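Local coordinates for protein putative prolyl-tRNA synthetase (Leishmania major, PDB 5XIL) that probably charges tRNA(Pro) with L-proline in an ATP-dependent reaction, releasing AMP and diphosphate, as a class II aminoacyl-tRNA synthetase, at residues P40-C48 / M284-Q292; R318-V328 / W383-A392. All coordinates share one frame; numbering follows the deposited sequence. Where two conformers were deposited one is given.

Contact 1 of 2, residues P40-C48 / M284-Q292; sequences PWAYYVWKC and MPPRVASTQ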
loop_
_atom_site.group_PDB
_atom_site.type_symbol
_atom_site.label_atom_id
_atom_site.label_comp_id
_atom_site.label_asym_id
_atom_site.label_seq_id
_atom_site.Cartn_x
_atom_site.Cartn_y
_atom_site.Cartn_z
ATOM N N PRO A 40 -15.224 1.873 -2.190
ATOM C CA PRO A 40 -14.170 2.318 -3.104
ATOM C C PRO A 40 -14.140 3.764 -3.455
ATOM O O PRO A 40 -13.037 4.247 -3.665
ATOM C CB PRO A 40 -14.432 1.511 -4.381
ATOM C CG PRO A 40 -15.044 0.283 -3.816
ATOM C CD PRO A 40 -15.911 0.690 -2.721
ATOM N N TRP A 41 -15.273 4.458 -3.542
ATOM C CA TRP A 41 -15.184 5.827 -3.968
ATOM C C TRP A 41 -14.350 6.685 -3.032
ATOM O O TRP A 41 -13.633 7.634 -3.453
ATOM C CB TRP A 41 -16.575 6.399 -4.145
ATOM C CG TRP A 41 -16.665 7.700 -4.861
ATOM C CD1 TRP A 41 -17.082 8.912 -4.339
ATOM C CD2 TRP A 41 -16.356 7.942 -6.253
ATOM N NE1 TRP A 41 -17.035 9.870 -5.323
ATOM C CE2 TRP A 41 -16.578 9.313 -6.489
ATOM C CE3 TRP A 41 -15.918 7.129 -7.312
ATOM C CZ2 TRP A 41 -16.382 9.897 -7.762
ATOM C CZ3 TRP A 41 -15.743 7.709 -8.583
ATOM C CH2 TRP A 41 -15.939 9.083 -8.781
ATOM N N ALA A 42 -14.490 6.401 -1.743
ATOM C CA ALA A 42 -13.646 7.004 -0.747
ATOM C C ALA A 42 -12.269 6.328 -0.558
ATOM O O ALA A 42 -11.233 6.990 -0.423
ATOM C CB ALA A 42 -14.368 7.066 0.564
ATOM N N TYR A 43 -12.251 4.999 -0.474
ATOM C CA TYR A 43 -10.995 4.273 -0.312
ATOM C C TYR A 43 -9.914 4.586 -1.364
ATOM O O TYR A 43 -8.734 4.650 -1.037
ATOM C CB TYR A 43 -11.209 2.741 -0.214
ATOM C CG TYR A 43 -9.990 2.087 0.411
ATOM C CD1 TYR A 43 -9.807 2.108 1.808
ATOM C CD2 TYR A 43 -8.940 1.609 -0.366
ATOM C CE1 TYR A 43 -8.661 1.558 2.381
ATOM C CE2 TYR A 43 -7.793 1.051 0.218
ATOM C CZ TYR A 43 -7.697 1.037 1.601
ATOM O OH TYR A 43 -6.572 0.566 2.193
ATOM N N TYR A 44 -10.320 4.779 -2.615
ATOM C CA TYR A 44 -9.390 5.131 -3.699
ATOM C C TYR A 44 -8.582 6.326 -3.288
ATOM O O TYR A 44 -7.377 6.427 -3.597
ATOM C CB TYR A 44 -10.102 5.453 -4.994
ATOM C CG TYR A 44 -9.170 5.641 -6.107
ATOM C CD1 TYR A 44 -8.621 4.536 -6.742
ATOM C CD2 TYR A 44 -8.836 6.916 -6.563
ATOM C CE1 TYR A 44 -7.705 4.704 -7.794
ATOM C CE2 TYR A 44 -7.927 7.119 -7.587
ATOM C CZ TYR A 44 -7.358 6.007 -8.196
ATOM O OH TYR A 44 -6.484 6.169 -9.206
ATOM N N VAL A 45 -9.239 7.246 -2.562
ATOM C CA VAL A 45 -8.494 8.427 -2.075
ATOM C C VAL A 45 -7.296 8.035 -1.156
ATOM O O VAL A 45 -6.217 8.500 -1.341
ATOM C CB VAL A 45 -9.423 9.442 -1.391
ATOM C CG1 VAL A 45 -8.625 10.607 -0.941
ATOM C CG2 VAL A 45 -10.538 9.854 -2.327
ATOM N N TRP A 46 -7.541 7.129 -0.211
ATOM C CA TRP A 46 -6.540 6.583 0.704
ATOM C C TRP A 46 -5.492 5.830 -0.085
ATOM O O TRP A 46 -4.313 6.073 0.089
ATOM C CB TRP A 46 -7.193 5.747 1.789
ATOM C CG TRP A 46 -6.201 5.430 2.891
ATOM C CD1 TRP A 46 -5.733 4.215 3.186
ATOM C CD2 TRP A 46 -5.488 6.364 3.753
ATOM N NE1 TRP A 46 -4.800 4.300 4.224
ATOM C CE2 TRP A 46 -4.616 5.615 4.558
ATOM C CE3 TRP A 46 -5.479 7.736 3.885
ATOM C CZ2 TRP A 46 -3.786 6.205 5.537
ATOM C CZ3 TRP A 46 -4.696 8.321 4.855
ATOM C CH2 TRP A 46 -3.852 7.567 5.664
ATOM N N LYS A 47 -5.913 5.075 -1.085
ATOM C CA LYS A 47 -4.919 4.357 -1.935
ATOM C C LYS A 47 -3.950 5.358 -2.590
ATOM O O LYS A 47 -2.758 5.135 -2.620
ATOM C CB LYS A 47 -5.638 3.564 -2.996
ATOM C CG LYS A 47 -4.743 2.615 -3.661
ATOM C CD LYS A 47 -5.503 2.005 -4.843
ATOM C CE LYS A 47 -5.211 0.525 -4.988
ATOM N NZ LYS A 47 -5.875 0.021 -6.233
ATOM N N CYS A 48 -4.479 6.476 -3.050
ATOM C CA CYS A 48 -3.730 7.545 -3.713
ATOM C C CYS A 48 -2.759 8.187 -2.751
ATOM O O CYS A 48 -1.595 8.471 -3.089
ATOM C CB CYS A 48 -4.623 8.639 -4.296
ATOM S SG CYS A 48 -5.529 8.082 -5.748
ATOM N N MET A 284 -15.093 15.859 -6.265
ATOM C CA MET A 284 -13.875 15.085 -6.036
ATOM C C MET A 284 -12.686 15.791 -6.687
ATOM O O MET A 284 -12.701 16.029 -7.901
ATOM C CB MET A 284 -14.086 13.643 -6.548
ATOM C CG MET A 284 -13.110 12.538 -6.149
ATOM S SD MET A 284 -12.915 12.372 -4.363
ATOM C CE MET A 284 -14.227 11.286 -3.862
ATOM N N PRO A 285 -11.637 16.078 -5.909
ATOM C CA PRO A 285 -10.425 16.529 -6.549
ATOM C C PRO A 285 -9.968 15.473 -7.598
ATOM O O PRO A 285 -9.916 14.265 -7.319
ATOM C CB PRO A 285 -9.418 16.622 -5.371
ATOM C CG PRO A 285 -10.284 16.796 -4.199
ATOM C CD PRO A 285 -11.413 15.871 -4.456
ATOM N N PRO A 286 -9.599 15.925 -8.797
ATOM C CA PRO A 286 -9.378 14.968 -9.890
ATOM C C PRO A 286 -8.228 13.996 -9.717
ATOM O O PRO A 286 -8.318 12.869 -10.198
ATOM C CB PRO A 286 -9.136 15.871 -11.117
ATOM C CG PRO A 286 -8.746 17.172 -10.599
ATOM C CD PRO A 286 -9.424 17.330 -9.221
ATOM N N ARG A 287 -7.186 14.384 -8.981
ATOM C CA ARG A 287 -6.084 13.508 -8.779
ATOM C C ARG A 287 -6.410 12.363 -7.864
ATOM O O ARG A 287 -5.622 11.345 -7.814
ATOM C CB ARG A 287 -4.802 14.249 -8.360
ATOM C CG ARG A 287 -4.359 15.296 -9.405
ATOM C CD ARG A 287 -3.344 16.247 -8.802
ATOM N NE ARG A 287 -2.892 17.277 -9.764
ATOM C CZ ARG A 287 -2.066 18.242 -9.475
ATOM N NH1 ARG A 287 -1.581 18.330 -8.252
ATOM N NH2 ARG A 287 -1.717 19.128 -10.430
ATOM N N VAL A 288 -7.549 12.406 -7.144
ATOM C CA VAL A 288 -7.876 11.246 -6.326
ATOM C C VAL A 288 -9.243 10.698 -6.669
ATOM O O VAL A 288 -9.842 9.963 -5.923
ATOM C CB VAL A 288 -7.780 11.596 -4.790
ATOM C CG1 VAL A 288 -6.379 11.950 -4.398
ATOM C CG2 VAL A 288 -8.762 12.712 -4.396
ATOM N N ALA A 289 -9.755 11.074 -7.821
ATOM C CA ALA A 289 -11.056 10.604 -8.266
ATOM C C ALA A 289 -10.912 9.229 -8.958
ATOM O O ALA A 289 -10.185 9.115 -9.949
ATOM C CB ALA A 289 -11.744 11.598 -9.210
ATOM N N SER A 290 -11.617 8.242 -8.411
ATOM C CA SER A 290 -11.489 6.889 -8.890
ATOM C C SER A 290 -11.940 6.847 -10.361
ATOM O O SER A 290 -11.338 6.143 -11.190
ATOM C CB SER A 290 -12.391 5.985 -8.075
ATOM O OG SER A 290 -12.220 4.702 -8.553
ATOM N N THR A 291 -13.039 7.525 -10.630
ATOM C CA THR A 291 -13.456 7.889 -11.985
ATOM C C THR A 291 -13.290 9.387 -12.149
ATOM O O THR A 291 -13.851 10.142 -11.395
ATOM C CB THR A 291 -14.877 7.450 -12.279
ATOM O OG1 THR A 291 -14.892 6.038 -12.199
ATOM C CG2 THR A 291 -15.366 7.907 -13.684
ATOM N N GLN A 292 -12.558 9.795 -13.184
ATOM C CA GLN A 292 -12.293 11.214 -13.437
ATOM C C GLN A 292 -13.303 11.773 -14.465
ATOM O O GLN A 292 -13.690 12.944 -14.414
ATOM C CB GLN A 292 -10.897 11.332 -13.968
ATOM C CG GLN A 292 -9.804 11.134 -12.908
ATOM C CD GLN A 292 -8.418 11.180 -13.497
ATOM O OE1 GLN A 292 -8.140 10.566 -14.526
ATOM N NE2 GLN A 292 -7.546 11.961 -12.889
HETATM O O HOH W 1 -12.373 8.440 -5.694
#

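Contact 2 of 2, residues R318-V328 / W383-A392; sequences RLESELCEGGV and WDAQTPAAVA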
loop_
_atom_site.group_PDB
_atom_site.type_symbol
_atom_site.label_atom_id
_atom_site.label_comp_id
_atom_site.label_asym_id
_atom_site.label_seq_id
_atom_site.Cartn_x
_atom_site.Cartn_y
_atom_site.Cartn_z
ATOM N N ARG A 318 -15.917 3.464 -27.297
ATOM C CA ARG A 318 -14.701 3.837 -27.948
ATOM C C ARG A 318 -14.018 5.010 -27.264
ATOM O O ARG A 318 -12.790 5.083 -27.180
ATOM C CB ARG A 318 -15.010 4.209 -29.397
ATOM C CG ARG A 318 -13.806 4.636 -30.198
ATOM C CD ARG A 318 -14.133 4.508 -31.692
ATOM N NE ARG A 318 -15.123 5.496 -32.194
ATOM C CZ ARG A 318 -16.401 5.259 -32.542
ATOM N NH1 ARG A 318 -16.955 4.040 -32.451
ATOM N NH2 ARG A 318 -17.156 6.271 -33.003
ATOM N N LEU A 319 -14.809 5.980 -26.910
ATOM C CA LEU A 319 -14.293 7.143 -26.209
ATOM C C LEU A 319 -13.643 6.742 -24.880
ATOM O O LEU A 319 -12.546 7.162 -24.546
ATOM C CB LEU A 319 -15.404 8.182 -26.034
ATOM C CG LEU A 319 -14.968 9.415 -25.200
ATOM C CD1 LEU A 319 -13.833 10.123 -25.919
ATOM C CD2 LEU A 319 -16.067 10.433 -24.924
ATOM N N GLU A 320 -14.325 5.911 -24.155
ATOM C CA GLU A 320 -13.811 5.375 -22.909
ATOM C C GLU A 320 -12.441 4.778 -23.126
ATOM O O GLU A 320 -11.481 5.027 -22.371
ATOM C CB GLU A 320 -14.744 4.335 -22.356
ATOM C CG GLU A 320 -14.245 3.767 -21.038
ATOM C CD GLU A 320 -15.107 2.652 -20.482
ATOM O OE1 GLU A 320 -16.311 2.492 -20.787
ATOM O OE2 GLU A 320 -14.551 1.927 -19.692
ATOM N N SER A 321 -12.347 3.982 -24.187
ATOM C CA SER A 321 -11.119 3.275 -24.476
ATOM C C SER A 321 -10.002 4.229 -24.816
ATOM O O SER A 321 -8.876 4.034 -24.382
ATOM C CB SER A 321 -11.350 2.191 -25.537
ATOM O OG SER A 321 -10.053 1.669 -25.811
ATOM N N GLU A 322 -10.295 5.249 -25.611
ATOM C CA GLU A 322 -9.305 6.206 -26.058
ATOM C C GLU A 322 -8.815 7.028 -24.853
ATOM O O GLU A 322 -7.617 7.311 -24.678
ATOM C CB GLU A 322 -9.921 7.176 -27.062
ATOM C CG GLU A 322 -10.246 6.497 -28.410
ATOM C CD GLU A 322 -11.010 7.378 -29.400
ATOM O OE1 GLU A 322 -11.197 8.586 -29.150
ATOM O OE2 GLU A 322 -11.455 6.837 -30.466
ATOM N N LEU A 323 -9.765 7.424 -24.010
ATOM C CA LEU A 323 -9.299 8.222 -22.827
ATOM C C LEU A 323 -8.393 7.408 -21.894
ATOM O O LEU A 323 -7.339 7.890 -21.415
ATOM C CB LEU A 323 -10.480 8.819 -22.127
ATOM C CG LEU A 323 -11.312 9.857 -22.869
ATOM C CD1 LEU A 323 -12.496 10.250 -22.033
ATOM C CD2 LEU A 323 -10.519 11.083 -23.169
ATOM N N CYS A 324 -8.760 6.169 -21.669
ATOM C CA CYS A 324 -8.023 5.325 -20.699
ATOM C C CYS A 324 -6.627 5.005 -21.233
ATOM O O CYS A 324 -5.616 5.042 -20.511
ATOM C CB CYS A 324 -8.836 4.066 -20.355
ATOM S SG CYS A 324 -10.352 4.253 -19.408
ATOM N N GLU A 325 -6.531 4.834 -22.550
ATOM C CA GLU A 325 -5.260 4.628 -23.208
ATOM C C GLU A 325 -4.370 5.836 -23.062
ATOM O O GLU A 325 -3.175 5.688 -22.976
ATOM C CB GLU A 325 -5.441 4.278 -24.719
ATOM C CG GLU A 325 -4.149 3.842 -25.396
ATOM C CD GLU A 325 -3.613 2.484 -24.889
ATOM O OE1 GLU A 325 -4.387 1.663 -24.328
ATOM O OE2 GLU A 325 -2.393 2.230 -25.075
ATOM N N GLY A 326 -4.961 7.024 -22.968
ATOM C CA GLY A 326 -4.240 8.256 -22.726
ATOM C C GLY A 326 -4.052 8.579 -21.250
ATOM O O GLY A 326 -3.627 9.655 -20.913
ATOM N N GLY A 327 -4.397 7.658 -20.347
ATOM C CA GLY A 327 -4.103 7.856 -18.927
ATOM C C GLY A 327 -5.256 8.425 -18.113
ATOM O O GLY A 327 -5.096 8.612 -16.926
ATOM N N VAL A 328 -6.405 8.720 -18.732
ATOM C CA VAL A 328 -7.525 9.357 -18.028
ATOM C C VAL A 328 -8.425 8.257 -17.526
ATOM O O VAL A 328 -8.655 7.286 -18.260
ATOM C CB VAL A 328 -8.355 10.212 -19.006
ATOM C CG1 VAL A 328 -9.677 10.672 -18.356
ATOM C CG2 VAL A 328 -7.488 11.359 -19.540
ATOM N N TRP A 383 -13.298 15.794 -30.682
ATOM C CA TRP A 383 -13.074 14.398 -30.590
ATOM C C TRP A 383 -12.215 13.935 -31.724
ATOM O O TRP A 383 -12.702 13.816 -32.866
ATOM C CB TRP A 383 -14.380 13.664 -30.544
ATOM C CG TRP A 383 -14.242 12.216 -30.251
ATOM C CD1 TRP A 383 -13.112 11.521 -29.935
ATOM C CD2 TRP A 383 -15.293 11.280 -30.213
ATOM N NE1 TRP A 383 -13.395 10.211 -29.741
ATOM C CE2 TRP A 383 -14.737 10.039 -29.855
ATOM C CE3 TRP A 383 -16.655 11.370 -30.435
ATOM C CZ2 TRP A 383 -15.488 8.872 -29.781
ATOM C CZ3 TRP A 383 -17.413 10.242 -30.298
ATOM C CH2 TRP A 383 -16.826 8.993 -29.993
ATOM N N ASP A 384 -10.953 13.719 -31.400
ATOM C CA ASP A 384 -9.888 13.437 -32.355
ATOM C C ASP A 384 -8.687 12.887 -31.582
ATOM O O ASP A 384 -8.825 12.504 -30.396
ATOM C CB ASP A 384 -9.569 14.690 -33.207
ATOM C CG ASP A 384 -9.155 15.907 -32.360
ATOM O OD1 ASP A 384 -8.462 15.772 -31.309
ATOM O OD2 ASP A 384 -9.522 16.996 -32.762
ATOM N N ALA A 385 -7.532 12.796 -32.241
ATOM C CA ALA A 385 -6.288 12.290 -31.667
ATOM C C ALA A 385 -5.815 13.046 -30.384
ATOM O O ALA A 385 -5.032 12.518 -29.601
ATOM C CB ALA A 385 -5.162 12.323 -32.709
ATOM N N GLN A 386 -6.240 14.275 -30.255
ATOM C CA GLN A 386 -5.791 15.142 -29.166
ATOM C C GLN A 386 -6.706 15.077 -27.950
ATOM O O GLN A 386 -6.384 15.691 -26.910
ATOM C CB GLN A 386 -5.763 16.589 -29.611
ATOM C CG GLN A 386 -4.520 16.947 -30.372
ATOM C CD GLN A 386 -4.562 16.398 -31.788
ATOM O OE1 GLN A 386 -5.552 16.592 -32.517
ATOM N NE2 GLN A 386 -3.504 15.730 -32.184
ATOM N N THR A 387 -7.817 14.350 -28.070
ATOM C CA THR A 387 -8.830 14.370 -27.010
ATOM C C THR A 387 -8.253 13.917 -25.598
ATOM O O THR A 387 -8.513 14.592 -24.597
ATOM C CB THR A 387 -10.065 13.536 -27.368
ATOM O OG1 THR A 387 -10.583 13.928 -28.656
ATOM C CG2 THR A 387 -11.169 13.671 -26.288
ATOM N N PRO A 388 -7.565 12.783 -25.532
ATOM C CA PRO A 388 -7.057 12.403 -24.211
ATOM C C PRO A 388 -6.140 13.454 -23.550
ATOM O O PRO A 388 -6.291 13.749 -22.337
ATOM C CB PRO A 388 -6.398 11.043 -24.457
ATOM C CG PRO A 388 -6.981 10.547 -25.765
ATOM C CD PRO A 388 -7.234 11.779 -26.548
ATOM N N ALA A 389 -5.232 14.072 -24.301
ATOM C CA ALA A 389 -4.408 15.096 -23.725
ATOM C C ALA A 389 -5.233 16.292 -23.354
ATOM O O ALA A 389 -4.927 16.961 -22.362
ATOM C CB ALA A 389 -3.238 15.517 -24.661
ATOM N N ALA A 390 -6.203 16.658 -24.191
ATOM C CA ALA A 390 -7.009 17.816 -23.914
ATOM C C ALA A 390 -7.817 17.618 -22.604
ATOM O O ALA A 390 -7.926 18.532 -21.803
ATOM C CB ALA A 390 -7.964 18.102 -25.038
ATOM N N VAL A 391 -8.377 16.426 -22.443
ATOM C CA VAL A 391 -9.169 16.113 -21.254
ATOM C C VAL A 391 -8.223 16.054 -20.033
ATOM O O VAL A 391 -8.580 16.521 -18.966
ATOM C CB VAL A 391 -9.897 14.782 -21.446
ATOM C CG1 VAL A 391 -10.566 14.306 -20.138
ATOM C CG2 VAL A 391 -10.978 14.996 -22.501
ATOM N N ALA A 392 -7.054 15.459 -20.194
ATOM C CA ALA A 392 -6.106 15.429 -19.089
ATOM C C ALA A 392 -5.724 16.834 -18.715
ATOM O O ALA A 392 -5.558 17.153 -17.494
ATOM C CB ALA A 392 -4.888 14.610 -19.450
HETATM O O HOH W 2 -9.415 10.208 -28.710
#

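Contact 1 of 2, residues P40-C48 / M284-Q292
W41 and Y44, on the first turns of helix 40-60, grip the loop at S290 and T291, while V45 and C48 close on V288 further along. The tight part is the buried one, made by V288, V45, C48 and W41. V288 fits between V45 and C48, with CG1 3.7 Å from C48 CB, and M272 of helix 267-276 backs V45. The six-membered end of the W41 indole reaches the loop, CZ3 lying 3.4 Å from T291 N; its NE1 is spent on K350 O. T291 O is buried here without a partner. M284 packs CE against the indole and its SD lies obliquely to it, a Met-aromatic contact that is doubtful because M284 has a second conformer.

The Y44 ring also meets the loop closely, but at the more open flank, where E63 of the second subunit packs on S290. S290 lays its CA over one face, 3.8 Å from the ring centroid, a CH-pi contact, and V288 O comes in at the ring edge, 3.3 Å from Y44 CD2. With Y44 CG anti to the backbone N (chi1 -173°), the phenol swings alongside the loop backbone. R287, also partly exposed, sends its guanidinium off to E396.

No direct hydrogen bond joins the two segments. One water donates to W41 O (2.7 Å) and V288 O (3.0 Å) and accepts from S290 N (2.8 Å). The position of the loop leading into strand 293-297 is thus set against the helix by the fit of side chains, with one water linking the two backbones.

Contact 2 of 2, residues R318-V328 / W383-A392
The W383 indole carries L319 CD1 on one face, a CH-pi contact 4.2 Å from the centroid of its five-membered ring, and meets the carboxylate of E322 at its edge. There NE1 donates to E322 OE1 (2.8 Å, N-H...O 164°) with the acceptor in the ring plane; on the oxygen the approach is on the syn side, tilted out of the carboxylate plane. R318 runs its guanidinium nearly parallel to the indole but displaced from it, NH2 only reaching CH2 at 4.1 Å. R366, outside the two segments, makes a cation-pi contact with the same ring. W383 gets there because its CG is anti to the backbone N (chi1 -172°), which carries the indole across to helix 306-325, where L319 CB touches CZ2 at 3.8 Å.

Further along helix 306-325, toward its C-terminal end, the short helical segments 318-325 and 387-392 cross at -70°, with P388 of the second packing against the first: its CG rests 3.5 Å from E322 O, and its CB packs on G326 CA. L323 CD2 reaches V391 CG2 (4.0 Å), and V328 CG1 meets V391 CG1 (4.1 Å), both valines also lying on V293 of strand 293-297. Each helix end here has its own local fastening. A Schellman motif, with G327 at positive phi, finishes helix 306-325 and turns V328 inward; a capping box of D384 and T387 lies at the N-terminal end of helix 387-412, T387 OG1 bonding A382 O as well. Within the anticodon-binding domain, then, an aliphatic crossing joins the two helices, and a single directional bond sets the indole edge against the carboxylate, which R318, lying nearby, may help to keep negative.

How the contacts relate
Contact 1 is the more buried and lies nearer the centre of the chain, at the join between helix 40-60 and the loop running into strand 293-297; contact 2 sits farther out, partly exposed, between two helices of the anticodon-binding domain. They meet where Q292 OE1 packs on V328 CA, 3.8 Å away, and their centres are about 19 Å apart. Helix 387-412 serves both: its start crosses in contact 2, and L395, V398 and E396 further along receive P286 and R287 of contact 1. The chemistry differs with place. A water bridges backbones in contact 1, near the second subunit, whereas contact 2 has a direct side-chain bond and no other chain touches it.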